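Local coordinates for carboxypeptidase 1 (Deinococcus radiodurans str. R1, PDB 5GIV) that acts as an M32-family metallocarboxypeptidase, using one metal ion per subunit to release amino acids from peptide C-termini, probably with broad specificity, at the interface of chains A and B. Coordinates in Å, arbitrary orientation; residue numbers count along the deposited sequence, not the author numbering. Chains: chain A/B, Carboxypeptidase 1.

Contact 1: the interface of chains A and B. Residues chain A 29, 32-33, 37, 46, 247; chain B 29, 32-33, 37, 229, 247.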
loop_
_atom_site.group_PDB
_atom_site.type_symbol
_atom_site.label_atom_id
_atom_site.label_comp_id
_atom_site.label_asym_id
_atom_site.label_seq_id
_atom_site.Cartn_x
_atom_site.Cartn_y
_atom_site.Cartn_z
ATOM N N LEU A 29 0.140 -1.357 -7.290
ATOM C CA LEU A 29 -0.028 -0.945 -5.901
ATOM C C LEU A 29 -1.483 -1.051 -5.475
ATOM O O LEU A 29 -1.779 -1.484 -4.361
ATOM C CB LEU A 29 0.478 0.486 -5.702
ATOM C CG LEU A 29 0.214 1.085 -4.317
ATOM C CD1 LEU A 29 0.859 0.233 -3.233
ATOM C CD2 LEU A 29 0.712 2.525 -4.254
ATOM N N TRP A 32 -1.982 -4.770 -5.056
ATOM C CA TRP A 32 -1.246 -5.305 -3.915
ATOM C C TRP A 32 -1.918 -4.915 -2.607
ATOM O O TRP A 32 -2.109 -5.756 -1.721
ATOM C CB TRP A 32 0.203 -4.820 -3.943
ATOM C CG TRP A 32 0.962 -5.138 -2.679
ATOM C CD1 TRP A 32 1.678 -6.269 -2.407
ATOM C CD2 TRP A 32 1.079 -4.301 -1.523
ATOM N NE1 TRP A 32 2.243 -6.185 -1.153
ATOM C CE2 TRP A 32 1.888 -4.986 -0.591
ATOM C CE3 TRP A 32 0.580 -3.035 -1.187
ATOM C CZ2 TRP A 32 2.199 -4.455 0.658
ATOM C CZ3 TRP A 32 0.893 -2.506 0.053
ATOM C CH2 TRP A 32 1.697 -3.214 0.962
ATOM N N ASP A 33 -2.289 -3.639 -2.472
ATOM C CA ASP A 33 -2.965 -3.194 -1.260
ATOM C C ASP A 33 -4.332 -3.851 -1.116
ATOM O O ASP A 33 -4.756 -4.174 0.002
ATOM C CB ASP A 33 -3.085 -1.665 -1.275
ATOM C CG ASP A 33 -3.873 -1.121 -0.088
ATOM O OD1 ASP A 33 -3.309 -1.039 1.033
ATOM O OD2 ASP A 33 -5.063 -0.784 -0.288
ATOM N N PHE A 37 -4.126 -5.124 2.711
ATOM C CA PHE A 37 -4.563 -4.253 3.789
ATOM C C PHE A 37 -5.899 -3.556 3.560
ATOM O O PHE A 37 -6.399 -2.922 4.492
ATOM C CB PHE A 37 -3.477 -3.205 4.073
ATOM C CG PHE A 37 -2.151 -3.821 4.467
ATOM C CD1 PHE A 37 -2.024 -4.508 5.666
ATOM C CD2 PHE A 37 -1.047 -3.737 3.629
ATOM C CE1 PHE A 37 -0.814 -5.091 6.029
ATOM C CE2 PHE A 37 0.159 -4.312 3.988
ATOM C CZ PHE A 37 0.278 -4.985 5.187
ATOM N N ARG A 46 -12.384 0.724 -4.203
ATOM C CA ARG A 46 -11.106 0.331 -4.766
ATOM C C ARG A 46 -11.279 -0.177 -6.193
ATOM O O ARG A 46 -10.448 0.105 -7.062
ATOM C CB ARG A 46 -10.440 -0.723 -3.879
ATOM C CG ARG A 46 -9.157 -1.284 -4.458
ATOM C CD ARG A 46 -8.098 -0.198 -4.722
ATOM N NE ARG A 46 -7.826 0.634 -3.555
ATOM C CZ ARG A 46 -6.977 0.312 -2.578
ATOM N NH1 ARG A 46 -6.304 -0.834 -2.624
ATOM N NH2 ARG A 46 -6.798 1.138 -1.551
ATOM N N ARG A 247 7.489 -7.032 -4.776
ATOM C CA ARG A 247 6.954 -7.525 -3.515
ATOM C C ARG A 247 6.408 -8.941 -3.653
ATOM O O ARG A 247 5.898 -9.338 -4.704
ATOM C CB ARG A 247 5.868 -6.585 -3.000
ATOM C CG ARG A 247 6.338 -5.139 -2.969
ATOM C CD ARG A 247 5.454 -4.263 -2.095
ATOM N NE ARG A 247 5.899 -2.873 -2.131
ATOM C CZ ARG A 247 5.252 -1.854 -1.570
ATOM N NH1 ARG A 247 4.116 -2.050 -0.910
ATOM N NH2 ARG A 247 5.748 -0.633 -1.669
ATOM N N LEU B 29 -3.145 6.726 -1.383
ATOM C CA LEU B 29 -2.553 5.396 -1.268
ATOM C C LEU B 29 -1.054 5.434 -1.568
ATOM O O LEU B 29 -0.256 4.805 -0.861
ATOM C CB LEU B 29 -3.268 4.417 -2.203
ATOM C CG LEU B 29 -2.679 3.008 -2.293
ATOM C CD1 LEU B 29 -2.681 2.340 -0.939
ATOM C CD2 LEU B 29 -3.443 2.161 -3.302
ATOM N N TRP B 32 0.421 6.932 1.535
ATOM C CA TRP B 32 0.312 6.029 2.678
ATOM C C TRP B 32 1.328 4.896 2.566
ATOM O O TRP B 32 2.048 4.586 3.525
ATOM C CB TRP B 32 -1.110 5.471 2.775
ATOM C CG TRP B 32 -1.268 4.392 3.811
ATOM C CD1 TRP B 32 -1.579 4.567 5.129
ATOM C CD2 TRP B 32 -1.128 2.976 3.619
ATOM N NE1 TRP B 32 -1.637 3.355 5.768
ATOM C CE2 TRP B 32 -1.375 2.360 4.864
ATOM C CE3 TRP B 32 -0.819 2.168 2.518
ATOM C CZ2 TRP B 32 -1.311 0.976 5.044
ATOM C CZ3 TRP B 32 -0.764 0.793 2.700
ATOM C CH2 TRP B 32 -1.011 0.211 3.955
ATOM N N ASP B 33 1.407 4.273 1.388
ATOM C CA ASP B 33 2.365 3.194 1.205
ATOM C C ASP B 33 3.792 3.710 1.310
ATOM O O ASP B 33 4.667 3.017 1.848
ATOM C CB ASP B 33 2.127 2.513 -0.148
ATOM C CG ASP B 33 3.130 1.422 -0.432
ATOM O OD1 ASP B 33 2.986 0.320 0.139
ATOM O OD2 ASP B 33 4.057 1.671 -1.228
ATOM N N PHE B 37 5.314 1.096 3.993
ATOM C CA PHE B 37 5.876 -0.148 3.485
ATOM C C PHE B 37 6.807 -0.000 2.288
ATOM O O PHE B 37 7.444 -0.989 1.908
ATOM C CB PHE B 37 4.741 -1.120 3.118
ATOM C CG PHE B 37 3.838 -1.449 4.272
ATOM C CD1 PHE B 37 4.316 -2.170 5.357
ATOM C CD2 PHE B 37 2.505 -1.051 4.270
ATOM C CE1 PHE B 37 3.487 -2.478 6.425
ATOM C CE2 PHE B 37 1.673 -1.357 5.332
ATOM C CZ PHE B 37 2.168 -2.072 6.411
ATOM N N ARG B 229 -7.826 1.088 9.105
ATOM C CA ARG B 229 -6.869 0.219 9.790
ATOM C C ARG B 229 -5.761 1.098 10.369
ATOM O O ARG B 229 -5.674 2.292 10.066
ATOM C CB ARG B 229 -6.268 -0.842 8.851
ATOM C CG ARG B 229 -5.569 -0.278 7.612
ATOM C CD ARG B 229 -4.777 -1.355 6.837
ATOM N NE ARG B 229 -3.645 -1.837 7.620
ATOM C CZ ARG B 229 -3.616 -2.998 8.260
ATOM N NH1 ARG B 229 -4.653 -3.820 8.199
ATOM N NH2 ARG B 229 -2.550 -3.334 8.964
ATOM N N ARG B 247 -7.354 5.564 7.080
ATOM C CA ARG B 247 -6.310 4.834 7.788
ATOM C C ARG B 247 -5.500 5.752 8.697
ATOM O O ARG B 247 -5.270 6.925 8.385
ATOM C CB ARG B 247 -5.363 4.150 6.798
ATOM C CG ARG B 247 -6.088 3.357 5.751
ATOM C CD ARG B 247 -5.190 2.398 5.024
ATOM N NE ARG B 247 -5.919 1.737 3.950
ATOM C CZ ARG B 247 -5.364 0.933 3.055
ATOM N NH1 ARG B 247 -4.059 0.680 3.122
ATOM N NH2 ARG B 247 -6.110 0.386 2.101
#
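In this M32 carboxypeptidase the C-terminal ends of the two copies of helix 8-36 meet at the two-fold axis of the deposited dimer, with A:Asp33 at mid-patch. Its CG stands anti to the backbone N (chi1 176°), which sends the side chain toward chain B. CB touches the methyl CD1 of B:Leu29, and CG lies 3.8 Å from the same methyl as the two side chains slide past each other. At the tip the carboxylate meets the guanidinium of B:Arg247 end-on, the planes 24° apart. OD1 accepts from NH1 of B:Arg247 at 2.8 Å and OD2 from NH2 at 2.9 Å, each through its syn lone pair. OD1 also lies against CZ3 of B:Trp32. OD2 is gripped again from its own chain: NH1 of A:Arg46 reaches its anti lone pair at 2.6 Å, while NH2 comes from above the carboxylate plane. With at least three donors on OD2 and the fork from B:Arg247, the carboxylate is probably held against rotation and, between two arginines, ionised. NH1 of B:Arg247 also lies over one face of the B:Trp32 indole, offset toward its rim, which probably helps place it. A:Arg247 makes the same fork on B:Asp33. Between the twin salt bridges, A:Leu29 and B:Leu29 touch tip to tip, CG of the first 3.9 Å from CD2 of the second. The A:Phe37 and B:Phe37 rings meet at their tips, CE2 to CE2 at 3.6 Å, and the indole tip CH2 of B:Trp32 reaches CD2 of A:Phe37. B:Arg229, bent at chi3 (-67°), turns the centre of its guanidinium face to the rim of A:Phe37, the planes oblique, with CD1 of the ring 3.4 Å from the B:Arg229 CZ.

Contact 2: the interface of chains A and B. Residues chain A 226-228, 241-245, 247; chain B 37-42, 45-46, 49.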
loop_
_atom_site.group_PDB
_atom_site.type_symbol
_atom_site.label_atom_id
_atom_site.label_comp_id
_atom_site.label_asym_id
_atom_site.label_seq_id
_atom_site.Cartn_x
_atom_site.Cartn_y
_atom_site.Cartn_z
ATOM N N ARG A 226 15.965 -4.183 0.065
ATOM C CA ARG A 226 15.925 -2.761 -0.228
ATOM C C ARG A 226 15.105 -2.469 -1.483
ATOM O O ARG A 226 14.827 -1.301 -1.773
ATOM C CB ARG A 226 17.359 -2.221 -0.305
ATOM C CG ARG A 226 18.081 -2.431 1.047
ATOM C CD ARG A 226 19.483 -1.819 1.130
ATOM N NE ARG A 226 19.449 -0.412 1.521
ATOM C CZ ARG A 226 19.401 0.584 0.651
ATOM N NH1 ARG A 226 19.383 1.837 1.081
ATOM N NH2 ARG A 226 19.322 0.316 -0.644
ATOM N N ARG A 227 14.714 -3.507 -2.223
ATOM C CA ARG A 227 13.898 -3.374 -3.423
ATOM C C ARG A 227 12.694 -4.306 -3.373
ATOM O O ARG A 227 12.237 -4.800 -4.403
ATOM C CB ARG A 227 14.717 -3.588 -4.699
ATOM C CG ARG A 227 15.947 -2.701 -4.745
ATOM C CD ARG A 227 16.715 -2.760 -6.057
ATOM N NE ARG A 227 17.182 -4.088 -6.435
ATOM C CZ ARG A 227 16.922 -4.651 -7.610
ATOM N NH1 ARG A 227 16.195 -3.998 -8.519
ATOM N NH2 ARG A 227 17.399 -5.857 -7.877
ATOM N N GLY A 228 12.169 -4.550 -2.183
ATOM C CA GLY A 228 11.015 -5.413 -2.050
ATOM C C GLY A 228 10.683 -5.643 -0.595
ATOM O O GLY A 228 11.301 -5.078 0.314
ATOM N N LEU A 241 5.680 -3.290 -8.045
ATOM C CA LEU A 241 5.093 -1.966 -7.869
ATOM C C LEU A 241 5.974 -0.858 -8.428
ATOM O O LEU A 241 5.574 0.312 -8.384
ATOM C CB LEU A 241 4.794 -1.693 -6.388
ATOM C CG LEU A 241 3.566 -2.401 -5.804
ATOM C CD1 LEU A 241 3.654 -3.920 -5.939
ATOM C CD2 LEU A 241 3.342 -2.021 -4.339
ATOM N N GLY A 242 7.157 -1.197 -8.935
ATOM C CA GLY A 242 8.066 -0.215 -9.507
ATOM C C GLY A 242 9.385 -0.863 -9.895
ATOM O O GLY A 242 9.651 -2.037 -9.600
ATOM N N GLY A 243 10.237 -0.054 -10.530
ATOM C CA GLY A 243 11.535 -0.540 -10.965
ATOM C C GLY A 243 12.396 -1.102 -9.851
ATOM O O GLY A 243 13.286 -1.908 -10.122
ATOM N N HIS A 244 12.177 -0.673 -8.611
ATOM C CA HIS A 244 12.950 -1.137 -7.465
ATOM C C HIS A 244 12.029 -1.577 -6.337
ATOM O O HIS A 244 12.357 -1.445 -5.154
ATOM C CB HIS A 244 13.914 -0.056 -6.989
ATOM C CG HIS A 244 14.912 0.343 -8.030
ATOM N ND1 HIS A 244 16.044 -0.398 -8.295
ATOM C CD2 HIS A 244 14.947 1.399 -8.876
ATOM C CE1 HIS A 244 16.731 0.181 -9.263
ATOM N NE2 HIS A 244 16.089 1.272 -9.634
ATOM N N ASP A 245 10.887 -2.174 -6.698
ATOM C CA ASP A 245 9.842 -2.524 -5.738
ATOM C C ASP A 245 9.172 -3.808 -6.240
ATOM O O ASP A 245 8.180 -3.762 -6.972
ATOM C CB ASP A 245 8.842 -1.384 -5.603
ATOM C CG ASP A 245 8.006 -1.470 -4.343
ATOM O OD1 ASP A 245 8.119 -2.456 -3.594
ATOM O OD2 ASP A 245 7.228 -0.533 -4.103
ATOM N N ARG A 247 7.489 -7.032 -4.776
ATOM C CA ARG A 247 6.954 -7.525 -3.515
ATOM C C ARG A 247 6.408 -8.941 -3.653
ATOM O O ARG A 247 5.898 -9.338 -4.704
ATOM C CB ARG A 247 5.868 -6.585 -3.000
ATOM C CG ARG A 247 6.338 -5.139 -2.969
ATOM C CD ARG A 247 5.454 -4.263 -2.095
ATOM N NE ARG A 247 5.899 -2.873 -2.131
ATOM C CZ ARG A 247 5.252 -1.854 -1.570
ATOM N NH1 ARG A 247 4.116 -2.050 -0.910
ATOM N NH2 ARG A 247 5.748 -0.633 -1.669
ATOM N N PHE B 37 5.314 1.096 3.993
ATOM C CA PHE B 37 5.876 -0.148 3.485
ATOM C C PHE B 37 6.807 -0.000 2.288
ATOM O O PHE B 37 7.444 -0.989 1.908
ATOM C CB PHE B 37 4.741 -1.120 3.118
ATOM C CG PHE B 37 3.838 -1.449 4.272
ATOM C CD1 PHE B 37 4.316 -2.170 5.357
ATOM C CD2 PHE B 37 2.505 -1.051 4.270
ATOM C CE1 PHE B 37 3.487 -2.478 6.425
ATOM C CE2 PHE B 37 1.673 -1.357 5.332
ATOM C CZ PHE B 37 2.168 -2.072 6.411
ATOM N N LEU B 38 6.932 1.185 1.705
ATOM C CA LEU B 38 7.804 1.368 0.547
ATOM C C LEU B 38 9.230 0.941 0.884
ATOM O O LEU B 38 9.779 1.385 1.903
ATOM C CB LEU B 38 7.789 2.827 0.092
ATOM C CG LEU B 38 8.543 3.200 -1.192
ATOM C CD1 LEU B 38 7.896 2.562 -2.406
ATOM C CD2 LEU B 38 8.590 4.709 -1.337
ATOM N N PRO B 39 9.840 0.053 0.101
ATOM C CA PRO B 39 11.238 -0.331 0.358
ATOM C C PRO B 39 12.195 0.836 0.135
ATOM O O PRO B 39 11.951 1.736 -0.671
ATOM C CB PRO B 39 11.490 -1.462 -0.650
ATOM C CG PRO B 39 10.117 -1.990 -0.996
ATOM C CD PRO B 39 9.213 -0.782 -0.941
ATOM N N ALA B 40 13.346 0.767 0.810
ATOM C CA ALA B 40 14.243 1.922 0.856
ATOM C C ALA B 40 14.722 2.336 -0.533
ATOM O O ALA B 40 14.812 3.532 -0.834
ATOM C CB ALA B 40 15.432 1.622 1.767
ATOM N N GLY B 41 15.005 1.376 -1.408
ATOM C CA GLY B 41 15.522 1.751 -2.705
ATOM C C GLY B 41 14.496 2.183 -3.721
ATOM O O GLY B 41 14.839 2.362 -4.894
ATOM N N ALA B 42 13.241 2.370 -3.323
ATOM C CA ALA B 42 12.177 2.663 -4.271
ATOM C C ALA B 42 11.673 4.099 -4.171
ATOM O O ALA B 42 10.641 4.424 -4.766
ATOM C CB ALA B 42 11.017 1.683 -4.078
ATOM N N ASP B 45 11.302 6.327 -7.755
ATOM C CA ASP B 45 10.219 5.928 -8.644
ATOM C C ASP B 45 8.860 6.288 -8.052
ATOM O O ASP B 45 7.947 6.700 -8.778
ATOM C CB ASP B 45 10.301 4.428 -8.911
ATOM C CG ASP B 45 11.501 4.049 -9.739
ATOM O OD1 ASP B 45 11.809 4.751 -10.726
ATOM O OD2 ASP B 45 12.146 3.039 -9.399
ATOM N N ARG B 46 8.698 6.121 -6.735
ATOM C CA ARG B 46 7.421 6.453 -6.117
ATOM C C ARG B 46 7.111 7.937 -6.269
ATOM O O ARG B 46 5.974 8.313 -6.592
ATOM C CB ARG B 46 7.424 6.033 -4.649
ATOM C CG ARG B 46 6.205 6.509 -3.876
ATOM C CD ARG B 46 4.897 6.042 -4.517
ATOM N NE ARG B 46 4.866 4.601 -4.755
ATOM C CZ ARG B 46 4.518 3.706 -3.840
ATOM N NH1 ARG B 46 4.165 4.101 -2.629
ATOM N NH2 ARG B 46 4.519 2.416 -4.136
ATOM N N GLN B 49 5.889 8.452 -9.709
ATOM C CA GLN B 49 4.498 8.011 -9.768
ATOM C C GLN B 49 3.563 9.061 -9.185
ATOM O O GLN B 49 2.499 9.342 -9.754
ATOM C CB GLN B 49 4.328 6.680 -9.035
ATOM C CG GLN B 49 4.998 5.512 -9.712
ATOM C CD GLN B 49 5.051 4.301 -8.820
ATOM O OE1 GLN B 49 4.738 4.379 -7.628
ATOM N NE2 GLN B 49 5.443 3.165 -9.389
HETATM O O HOH W 1 6.496 1.307 -5.942
HETATM O O HOH W 2 10.922 1.402 -7.416
#
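A turn of 3-10 helix, B:Ala40 to B:Ala42, and the start of helix 43-61 dock against the hairpin of strands 238-242 and 245-250 and the 3-10 turn 225-227 of chain A. The backbone N of B:Gly41 donates to the carbonyl O of A:Arg226 at 2.7 Å, within the carbonyl plane. At the other end, NE2 of B:Gln49 gives a fairly straight bond (160° at H) to O of A:Leu241 at 3.0 Å, its amide oriented by NE of B:Arg46, which donates to OE1. Between them A:Asp245, CG anti to its backbone N (chi1 -162°), points its carboxylate across B:Pro39, with OD1 3.3 Å from the ring carbon CG. Both oxygens use syn lone pairs to hold A:Arg247 side-on, OD1 taking NE at 2.7 Å and OD2 taking NH2. Water 1 joins OD2 of A:Asp245 to O of A:Leu241 and NH2 of B:Arg46. An alanine in place of A:Asp245 would probably loosen A:Arg247, disturb this water bridge and weaken the packing on B:Pro39. Nearby, the A:His244 ring is nearly coplanar with the B:Asp45 carboxylate, CD2 3.3 Å from OD2, and water 2 links that oxygen to the backbone N of A:His244. Backbone, proline and water contacts thus fit the hairpin of one subunit to the helix start of the other, probably steadying the two-fold pair, if it is the dimer that forms in solution.

The C-alpha centres of contact 1 and contact 2 lie about 13 Å apart, and both include A:Arg247 and B:Phe37. A:Arg247 couples them directly: the guanidinium that forms a salt bridge across contact 1 is oriented from its own strand within contact 2. The chain B segment leaving helix 8-36 runs from one patch into the other, so the two are parts of one two-fold surface, each repeated with the chains exchanged. From A:Glu267, the predicted proton donor/acceptor, the centres are about 18 and 15 Å away, so neither patch lies directly at the catalytic residue; the structure alone does not show whether the pairing affects catalysis.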